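Side-chain contacts in LSM2-LSM8 complex subunit lsm8 (Schizosaccharomyces pombe, PDB 6PPN), which forms part of the nuclear LSM2-LSM8 complex, which binds U6 snRNA ending in a cyclic 2',3' phosphate and acts in spliceosome assembly: residues S24-D29 with N33-D38; E41-I44 with M50-I53. One frame throughout, in Å; residues are numbered along the deposited sequence.

Contact 1 of 2, residues S24-D29 with N33-D38; sequences SLKGFD and NLILSD. With nucleotides of chain A.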
ATOM      1  N   SER H  24     -15.131  -2.350 -20.891  1.00 44.22           N
ATOM      2  CA  SER H  24     -16.076  -3.410 -20.561  1.00 42.72           C
ATOM      3  C   SER H  24     -15.495  -4.372 -19.535  1.00 47.70           C
ATOM      4  O   SER H  24     -14.384  -4.888 -19.707  1.00 50.17           O
ATOM      5  CB  SER H  24     -16.472  -4.148 -21.824  1.00 47.90           C
ATOM      6  OG  SER H  24     -16.969  -3.202 -22.745  1.00 56.76           O
ATOM      7  N   LEU H  25     -16.237  -4.613 -18.455  1.00 45.68           N
ATOM      8  CA  LEU H  25     -15.708  -5.482 -17.407  1.00 37.79           C
ATOM      9  C   LEU H  25     -15.849  -6.915 -17.885  1.00 47.68           C
ATOM     10  O   LEU H  25     -16.967  -7.411 -18.073  1.00 51.64           O
ATOM     11  CB  LEU H  25     -16.426  -5.258 -16.081  1.00 36.69           C
ATOM     12  CG  LEU H  25     -15.910  -6.062 -14.877  1.00 33.08           C
ATOM     13  CD1 LEU H  25     -14.456  -5.683 -14.593  1.00 30.83           C
ATOM     14  CD2 LEU H  25     -16.739  -5.801 -13.637  1.00 34.51           C
ATOM     15  N   LYS H  26     -14.719  -7.573 -18.124  1.00 50.96           N
ATOM     16  CA  LYS H  26     -14.749  -8.956 -18.562  1.00 52.05           C
ATOM     17  C   LYS H  26     -14.446  -9.922 -17.430  1.00 44.88           C
ATOM     18  O   LYS H  26     -14.724 -11.114 -17.559  1.00 45.87           O
ATOM     19  CB  LYS H  26     -13.756  -9.171 -19.716  1.00 50.98           C
ATOM     20  CG  LYS H  26     -13.908  -8.151 -20.835  1.00 46.78           C
ATOM     21  CD  LYS H  26     -15.242  -8.233 -21.584  1.00 42.63           C
ATOM     22  CE  LYS H  26     -15.409  -9.485 -22.390  1.00 46.98           C
ATOM     23  NZ  LYS H  26     -16.778  -9.545 -23.046  1.00 52.84           N
ATOM     24  N   GLY H  27     -13.919  -9.449 -16.313  1.00 39.21           N
ATOM     25  CA  GLY H  27     -13.762 -10.393 -15.227  1.00 32.13           C
ATOM     26  C   GLY H  27     -13.042  -9.750 -14.072  1.00 40.98           C
ATOM     27  O   GLY H  27     -12.434  -8.704 -14.257  1.00 39.73           O
ATOM     28  N   PHE H  28     -13.110 -10.358 -12.885  1.00 41.70           N
ATOM     29  CA  PHE H  28     -12.439  -9.852 -11.708  1.00 37.87           C
ATOM     30  C   PHE H  28     -12.151 -11.031 -10.790  1.00 43.13           C
ATOM     31  O   PHE H  28     -12.664 -12.135 -10.986  1.00 40.06           O
ATOM     32  CB  PHE H  28     -13.316  -8.826 -10.994  1.00 37.88           C
ATOM     33  CG  PHE H  28     -14.598  -9.394 -10.491  1.00 39.71           C
ATOM     34  CD1 PHE H  28     -15.687  -9.518 -11.334  1.00 40.15           C
ATOM     35  CD2 PHE H  28     -14.716  -9.822  -9.181  1.00 37.27           C
ATOM     36  CE1 PHE H  28     -16.879 -10.055 -10.879  1.00 44.10           C
ATOM     37  CE2 PHE H  28     -15.887 -10.362  -8.715  1.00 35.05           C
ATOM     38  CZ  PHE H  28     -16.991 -10.481  -9.566  1.00 41.03           C
ATOM     39  N   ASP H  29     -11.372 -10.792  -9.741  1.00 34.25           N
ATOM     40  CA  ASP H  29     -11.228 -11.850  -8.748  1.00 37.11           C
ATOM     41  C   ASP H  29     -11.234 -11.228  -7.350  1.00 39.88           C
ATOM     42  O   ASP H  29     -11.398 -10.016  -7.175  1.00 40.12           O
ATOM     43  CB  ASP H  29      -9.957 -12.671  -9.021  1.00 31.53           C
ATOM     44  CG  ASP H  29      -8.707 -11.815  -8.990  1.00 39.22           C
ATOM     45  OD1 ASP H  29      -8.691 -10.861  -8.207  1.00 44.28           O
ATOM     46  OD2 ASP H  29      -7.736 -12.063  -9.741  1.00 39.31           O
ATOM     47  N   ASN H  33      -8.319  -7.629  -8.879  1.00 34.02           N
ATOM     48  CA  ASN H  33      -7.776  -7.623 -10.236  1.00 35.25           C
ATOM     49  C   ASN H  33      -8.954  -7.495 -11.196  1.00 36.50           C
ATOM     50  O   ASN H  33     -10.036  -8.003 -10.922  1.00 43.17           O
ATOM     51  CB  ASN H  33      -7.001  -8.915 -10.546  1.00 31.52           C
ATOM     52  CG  ASN H  33      -5.752  -9.103  -9.678  1.00 35.75           C
ATOM     53  OD1 ASN H  33      -5.093  -8.140  -9.278  1.00 36.30           O
ATOM     54  ND2 ASN H  33      -5.443 -10.372  -9.358  1.00 31.99           N
ATOM     55  N   LEU H  34      -8.773  -6.763 -12.288  1.00 40.66           N
ATOM     56  CA  LEU H  34      -9.863  -6.560 -13.238  1.00 38.36           C
ATOM     57  C   LEU H  34      -9.347  -6.796 -14.647  1.00 34.66           C
ATOM     58  O   LEU H  34      -8.175  -6.549 -14.930  1.00 37.80           O
ATOM     59  CB  LEU H  34     -10.438  -5.142 -13.182  1.00 35.63           C
ATOM     60  CG  LEU H  34     -10.791  -4.568 -11.821  1.00 36.68           C
ATOM     61  CD1 LEU H  34     -11.151  -3.106 -12.000  1.00 31.24           C
ATOM     62  CD2 LEU H  34     -11.959  -5.315 -11.199  1.00 34.61           C
ATOM     63  N   ILE H  35     -10.234  -7.270 -15.533  1.00 40.29           N
ATOM     64  CA  ILE H  35     -10.001  -7.252 -16.974  1.00 43.78           C
ATOM     65  C   ILE H  35     -10.975  -6.252 -17.582  1.00 42.43           C
ATOM     66  O   ILE H  35     -12.194  -6.433 -17.486  1.00 46.97           O
ATOM     67  CB  ILE H  35     -10.226  -8.629 -17.620  1.00 44.49           C
ATOM     68  CG1 ILE H  35      -9.357  -9.710 -16.993  1.00 47.00           C
ATOM     69  CG2 ILE H  35      -9.956  -8.547 -19.127  1.00 40.99           C
ATOM     70  CD1 ILE H  35      -9.822 -11.129 -17.382  1.00 46.43           C
ATOM     71  N   LEU H  36     -10.451  -5.266 -18.298  1.00 41.36           N
ATOM     72  CA  LEU H  36     -11.263  -4.378 -19.116  1.00 40.86           C
ATOM     73  C   LEU H  36     -10.901  -4.592 -20.578  1.00 46.67           C
ATOM     74  O   LEU H  36      -9.725  -4.732 -20.914  1.00 48.12           O
ATOM     75  CB  LEU H  36     -11.010  -2.919 -18.761  1.00 34.72           C
ATOM     76  CG  LEU H  36     -11.145  -2.561 -17.295  1.00 38.62           C
ATOM     77  CD1 LEU H  36     -11.023  -1.058 -17.141  1.00 40.93           C
ATOM     78  CD2 LEU H  36     -12.441  -3.042 -16.816  1.00 34.08           C
ATOM     79  N   SER H  37     -11.901  -4.644 -21.451  1.00 45.61           N
ATOM     80  CA  SER H  37     -11.637  -4.706 -22.881  1.00 44.67           C
ATOM     81  C   SER H  37     -12.243  -3.494 -23.565  1.00 40.44           C
ATOM     82  O   SER H  37     -13.104  -2.814 -23.001  1.00 47.70           O
ATOM     83  CB  SER H  37     -12.180  -5.990 -23.494  1.00 50.91           C
ATOM     84  OG  SER H  37     -13.584  -6.018 -23.405  1.00 58.50           O
ATOM     85  N   ASP H  38     -11.775  -3.218 -24.780  1.00 43.59           N
ATOM     86  CA  ASP H  38     -12.128  -1.983 -25.487  1.00 49.26           C
ATOM     87  C   ASP H  38     -11.985  -0.765 -24.582  1.00 42.66           C
ATOM     88  O   ASP H  38     -12.815   0.150 -24.579  1.00 50.22           O
ATOM     89  CB  ASP H  38     -13.534  -2.071 -26.070  1.00 50.16           C
ATOM     90  CG  ASP H  38     -13.600  -2.994 -27.242  1.00 66.53           C
ATOM     91  OD1 ASP H  38     -12.950  -2.683 -28.266  1.00 80.71           O
ATOM     92  OD2 ASP H  38     -14.247  -4.059 -27.126  1.00 64.75           O
TER
ATOM     93  P     U A   2      -0.302 -10.116  -0.739  1.00 59.62           P
ATOM     94  OP1   U A   2      -0.219  -9.896   0.734  1.00 67.54           O
ATOM     95  OP2   U A   2      -0.973 -11.331  -1.268  1.00 57.69           O
ATOM     96  O5'   U A   2      -1.041  -8.939  -1.494  1.00 56.42           O
ATOM     97  C5'   U A   2      -0.483  -7.638  -1.500  1.00 46.63           C
ATOM     98  C4'   U A   2      -1.445  -6.684  -2.136  1.00 43.95           C
ATOM     99  O4'   U A   2      -1.560  -7.020  -3.546  1.00 40.58           O
ATOM    100  C3'   U A   2      -2.866  -6.741  -1.575  1.00 33.89           C
ATOM    101  O3'   U A   2      -3.463  -5.478  -1.806  1.00 43.59           O
ATOM    102  C2'   U A   2      -3.530  -7.720  -2.516  1.00 34.72           C
ATOM    103  O2'   U A   2      -4.937  -7.637  -2.529  1.00 34.80           O
ATOM    104  C1'   U A   2      -2.910  -7.289  -3.844  1.00 33.79           C
ATOM    105  N1    U A   2      -2.972  -8.296  -4.904  1.00 34.89           N
ATOM    106  C2    U A   2      -3.545  -7.925  -6.105  1.00 38.44           C
ATOM    107  O2    U A   2      -3.970  -6.784  -6.335  1.00 36.42           O
ATOM    108  N3    U A   2      -3.581  -8.932  -7.040  1.00 37.42           N
ATOM    109  C4    U A   2      -3.114 -10.231  -6.898  1.00 37.66           C
ATOM    110  O4    U A   2      -3.212 -11.046  -7.825  1.00 36.39           O
ATOM    111  C5    U A   2      -2.549 -10.521  -5.622  1.00 32.66           C
ATOM    112  C6    U A   2      -2.509  -9.569  -4.688  1.00 27.41           C
TER
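S24-F28 runs antiparallel to L34-L36, the short axes 4.7 Å apart and their directions 163° apart, with paired backbone bonds between S24 and S37. This is a beta hairpin of the Sm fold, and its turn carries a uracil-binding site. Beyond L25 and L36 the pairing slips by one residue. The N of K26 gives its hydrogen to the O of I35, while the N of I35 bonds to the O of G27. K26 and G27 thus share one partner, which makes a classic beta bulge. At the backbone angles of G27 a CB would be pressed against the carbonyl O of K26.

L25, F28, L34 and L36 line one face. CD1 of L25 meets CD2 of L36 at 4.0 Å, and CD2 of L34 lies 3.8 Å from CB of F28. L34 also packs on V13 of strand 10-15 and on V65 and V68 of strand 65-71. K26 bends at its second and third side-chain torsions and brings CD past S37 OG at 3.3 Å. Its NZ goes on to a salt bridge with E8. On the other face I35 and S37 pack on another protein chain.

At the turn, D29 holds CG between its backbone N and carbonyl carbon (chi1 59°). This brings OD2, by its syn lone pair, to 2.9 Å from ND2 of N33, with carboxylate and amide planes 71° apart. OD1 bonds to T31. G62 N bonds to N33 OD1. Together the D29 and G62 bonds probably fix which end of the amide is the donor. The amide then reads uridine U2 of chain A: N33 OD1 accepts from N3 of U2 at 2.8 Å, and N33 ND2 gives its other hydrogen almost straight to O4 of U2 at 2.8 Å.

Contact 2 of 2, residues E41-I44 with M50-I53; sequences ERII and METI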
ATOM      1  N   GLU H  41      -8.239   5.474 -21.703  1.00 41.14           N
ATOM      2  CA  GLU H  41      -8.036   6.357 -20.564  1.00 45.47           C
ATOM      3  C   GLU H  41      -8.601   7.715 -20.916  1.00 55.94           C
ATOM      4  O   GLU H  41      -8.502   8.140 -22.062  1.00 55.86           O
ATOM      5  CB  GLU H  41      -6.560   6.503 -20.202  1.00 49.96           C
ATOM      6  CG  GLU H  41      -6.341   7.570 -19.152  1.00 49.12           C
ATOM      7  CD  GLU H  41      -4.941   7.584 -18.565  1.00 55.14           C
ATOM      8  OE1 GLU H  41      -4.752   8.272 -17.540  1.00 54.57           O
ATOM      9  OE2 GLU H  41      -4.045   6.903 -19.106  1.00 59.46           O
ATOM     10  N   ARG H  42      -9.177   8.398 -19.932  1.00 52.84           N
ATOM     11  CA  ARG H  42      -9.622   9.778 -20.094  1.00 49.56           C
ATOM     12  C   ARG H  42      -8.749  10.664 -19.226  1.00 46.89           C
ATOM     13  O   ARG H  42      -8.566  10.382 -18.035  1.00 47.74           O
ATOM     14  CB  ARG H  42     -11.083   9.965 -19.673  1.00 51.24           C
ATOM     15  CG  ARG H  42     -12.089   9.890 -20.769  1.00 54.90           C
ATOM     16  CD  ARG H  42     -13.512   9.887 -20.185  1.00 53.73           C
ATOM     17  NE  ARG H  42     -14.492   9.725 -21.263  1.00 52.60           N
ATOM     18  CZ  ARG H  42     -15.757   9.364 -21.086  1.00 48.36           C
ATOM     19  NH1 ARG H  42     -16.215   9.124 -19.871  1.00 46.41           N
ATOM     20  NH2 ARG H  42     -16.566   9.240 -22.135  1.00 57.44           N
ATOM     21  N   ILE H  43      -8.189  11.699 -19.823  1.00 50.59           N
ATOM     22  CA  ILE H  43      -7.423  12.693 -19.088  1.00 53.49           C
ATOM     23  C   ILE H  43      -8.209  13.992 -19.160  1.00 57.95           C
ATOM     24  O   ILE H  43      -8.187  14.700 -20.174  1.00 56.41           O
ATOM     25  CB  ILE H  43      -6.002  12.851 -19.628  1.00 52.36           C
ATOM     26  CG1 ILE H  43      -5.290  11.489 -19.610  1.00 43.22           C
ATOM     27  CG2 ILE H  43      -5.252  13.865 -18.798  1.00 53.41           C
ATOM     28  CD1 ILE H  43      -3.897  11.519 -20.178  1.00 48.42           C
ATOM     29  N   ILE H  44      -8.975  14.244 -18.113  1.00 61.35           N
ATOM     30  CA  ILE H  44      -9.632  15.519 -17.859  1.00 55.50           C
ATOM     31  C   ILE H  44      -8.669  16.389 -17.071  1.00 50.35           C
ATOM     32  O   ILE H  44      -8.015  15.923 -16.135  1.00 53.51           O
ATOM     33  CB  ILE H  44     -10.947  15.302 -17.083  1.00 62.08           C
ATOM     34  CG1 ILE H  44     -11.992  14.668 -17.983  1.00 68.79           C
ATOM     35  CG2 ILE H  44     -11.433  16.590 -16.386  1.00 60.65           C
ATOM     36  CD1 ILE H  44     -13.160  14.126 -17.205  1.00 78.52           C
ATOM     37  N   MET H  50     -10.198  17.487 -22.894  1.00 62.48           N
ATOM     38  CA  MET H  50     -10.004  16.102 -22.478  1.00 61.36           C
ATOM     39  C   MET H  50      -9.261  15.296 -23.543  1.00 59.68           C
ATOM     40  O   MET H  50      -9.525  15.424 -24.743  1.00 59.06           O
ATOM     41  CB  MET H  50     -11.336  15.443 -22.182  1.00 70.18           C
ATOM     42  CG  MET H  50     -11.171  13.967 -21.970  1.00 83.42           C
ATOM     43  SD  MET H  50     -12.682  13.080 -22.293  1.00 96.14           S
ATOM     44  CE  MET H  50     -13.465  13.262 -20.706  1.00 93.01           C
ATOM     45  N   GLU H  51      -8.300  14.485 -23.097  1.00 56.08           N
ATOM     46  CA  GLU H  51      -7.575  13.568 -23.967  1.00 58.68           C
ATOM     47  C   GLU H  51      -8.135  12.167 -23.772  1.00 59.70           C
ATOM     48  O   GLU H  51      -8.460  11.773 -22.655  1.00 56.29           O
ATOM     49  CB  GLU H  51      -6.091  13.536 -23.622  1.00 64.69           C
ATOM     50  CG  GLU H  51      -5.314  14.770 -23.878  1.00 78.57           C
ATOM     51  CD  GLU H  51      -3.822  14.498 -23.812  1.00 94.81           C
ATOM     52  OE1 GLU H  51      -3.443  13.306 -23.735  1.00 83.93           O
ATOM     53  OE2 GLU H  51      -3.032  15.475 -23.811  1.00111.46           O
ATOM     54  N   THR H  52      -8.193  11.393 -24.843  1.00 59.66           N
ATOM     55  CA  THR H  52      -8.648  10.010 -24.779  1.00 56.13           C
ATOM     56  C   THR H  52      -7.575   9.112 -25.372  1.00 58.50           C
ATOM     57  O   THR H  52      -7.242   9.248 -26.547  1.00 54.86           O
ATOM     58  CB  THR H  52      -9.968   9.862 -25.538  1.00 60.08           C
ATOM     59  OG1 THR H  52     -11.007  10.468 -24.761  1.00 62.79           O
ATOM     60  CG2 THR H  52     -10.308   8.399 -25.752  1.00 65.76           C
ATOM     61  N   ILE H  53      -7.043   8.195 -24.578  1.00 54.25           N
ATOM     62  CA  ILE H  53      -5.992   7.307 -25.071  1.00 59.90           C
ATOM     63  C   ILE H  53      -6.562   5.899 -25.217  1.00 54.30           C
ATOM     64  O   ILE H  53      -7.047   5.333 -24.236  1.00 52.91           O
ATOM     65  CB  ILE H  53      -4.769   7.315 -24.139  1.00 61.48           C
ATOM     66  CG1 ILE H  53      -4.150   8.717 -24.086  1.00 65.12           C
ATOM     67  CG2 ILE H  53      -3.734   6.326 -24.621  1.00 65.26           C
ATOM     68  CD1 ILE H  53      -4.751   9.617 -23.048  1.00 70.75           C
TER
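E41-I43 and E51-I53 form the two arms of an antiparallel beta hairpin in the Sm fold, with I44 and M50 where the strands run into the connecting loop. The backbone bonds come first. E41 and I53 are a hydrogen-bonded pair, with N of E41 2.8 Å from O of I53 and the return bond from N of I53 to O of E41. I43 and E51 repeat the pattern, and N of I43 points almost straight at O of E51. Between them R42 and T52 are a non-hydrogen-bonded pair.

The apolar contacts form two groups. On the face shared with E41 and E51, I43 and I53 cross with CD1 atoms 3.5 Å apart. E51 runs alongside I43 and borders this pair with a polar atom, its carboxylate OE1 passing CD1 of I43 at 4.0 Å. In the second group M50 reaches across at the loop end. Its CG is anti to the backbone N (chi1 171°), and a bend at the last torsion (-85°) turns CE in between R42 and I44. CE is 3.4 Å from CG1 of I44, tighter than usual for two carbons. SD lies 3.6 Å from CG of R42, whose chain is extended from CG to NE.

The charged contacts lie at the end of R42. Its guanidinium makes a cation-pi contact with W81, and D76 is a distant, weak ion partner. A serine in place of R42 would probably leave SD and CE of M50 without the aliphatic chain they lie against, and W81 without its cation.

The nearest atom of this contact is about 19 Å from the bound RNA. W81, which follows helix 73-78 in the chain, also touches I44 and M50. On the other edge of strand 39-43, the backbone of R42 bonds to V20 of strand 20-28.

Overall arrangement
From the N terminus, strand 10-15 leads into the long strand 20-28, whose second half enters contact 1. Contact 1 closes a three-residue turn, 30-32. The chain then turns a corner at S37 and D38 and runs into strand 39-43. Contact 2 closes the next loop, 45-49. The two hairpins follow in series, neither nested nor crossed. The centres of contact 1 and contact 2 are about 19 Å apart, on opposite sides of the chain's centre. Strand 20-28 links them, since it pairs with both 34-36 and 39-43 in the curled Sm sheet. Contact 1 reaches the RNA at its turn end, while contact 2 meets the region after helix 73-78.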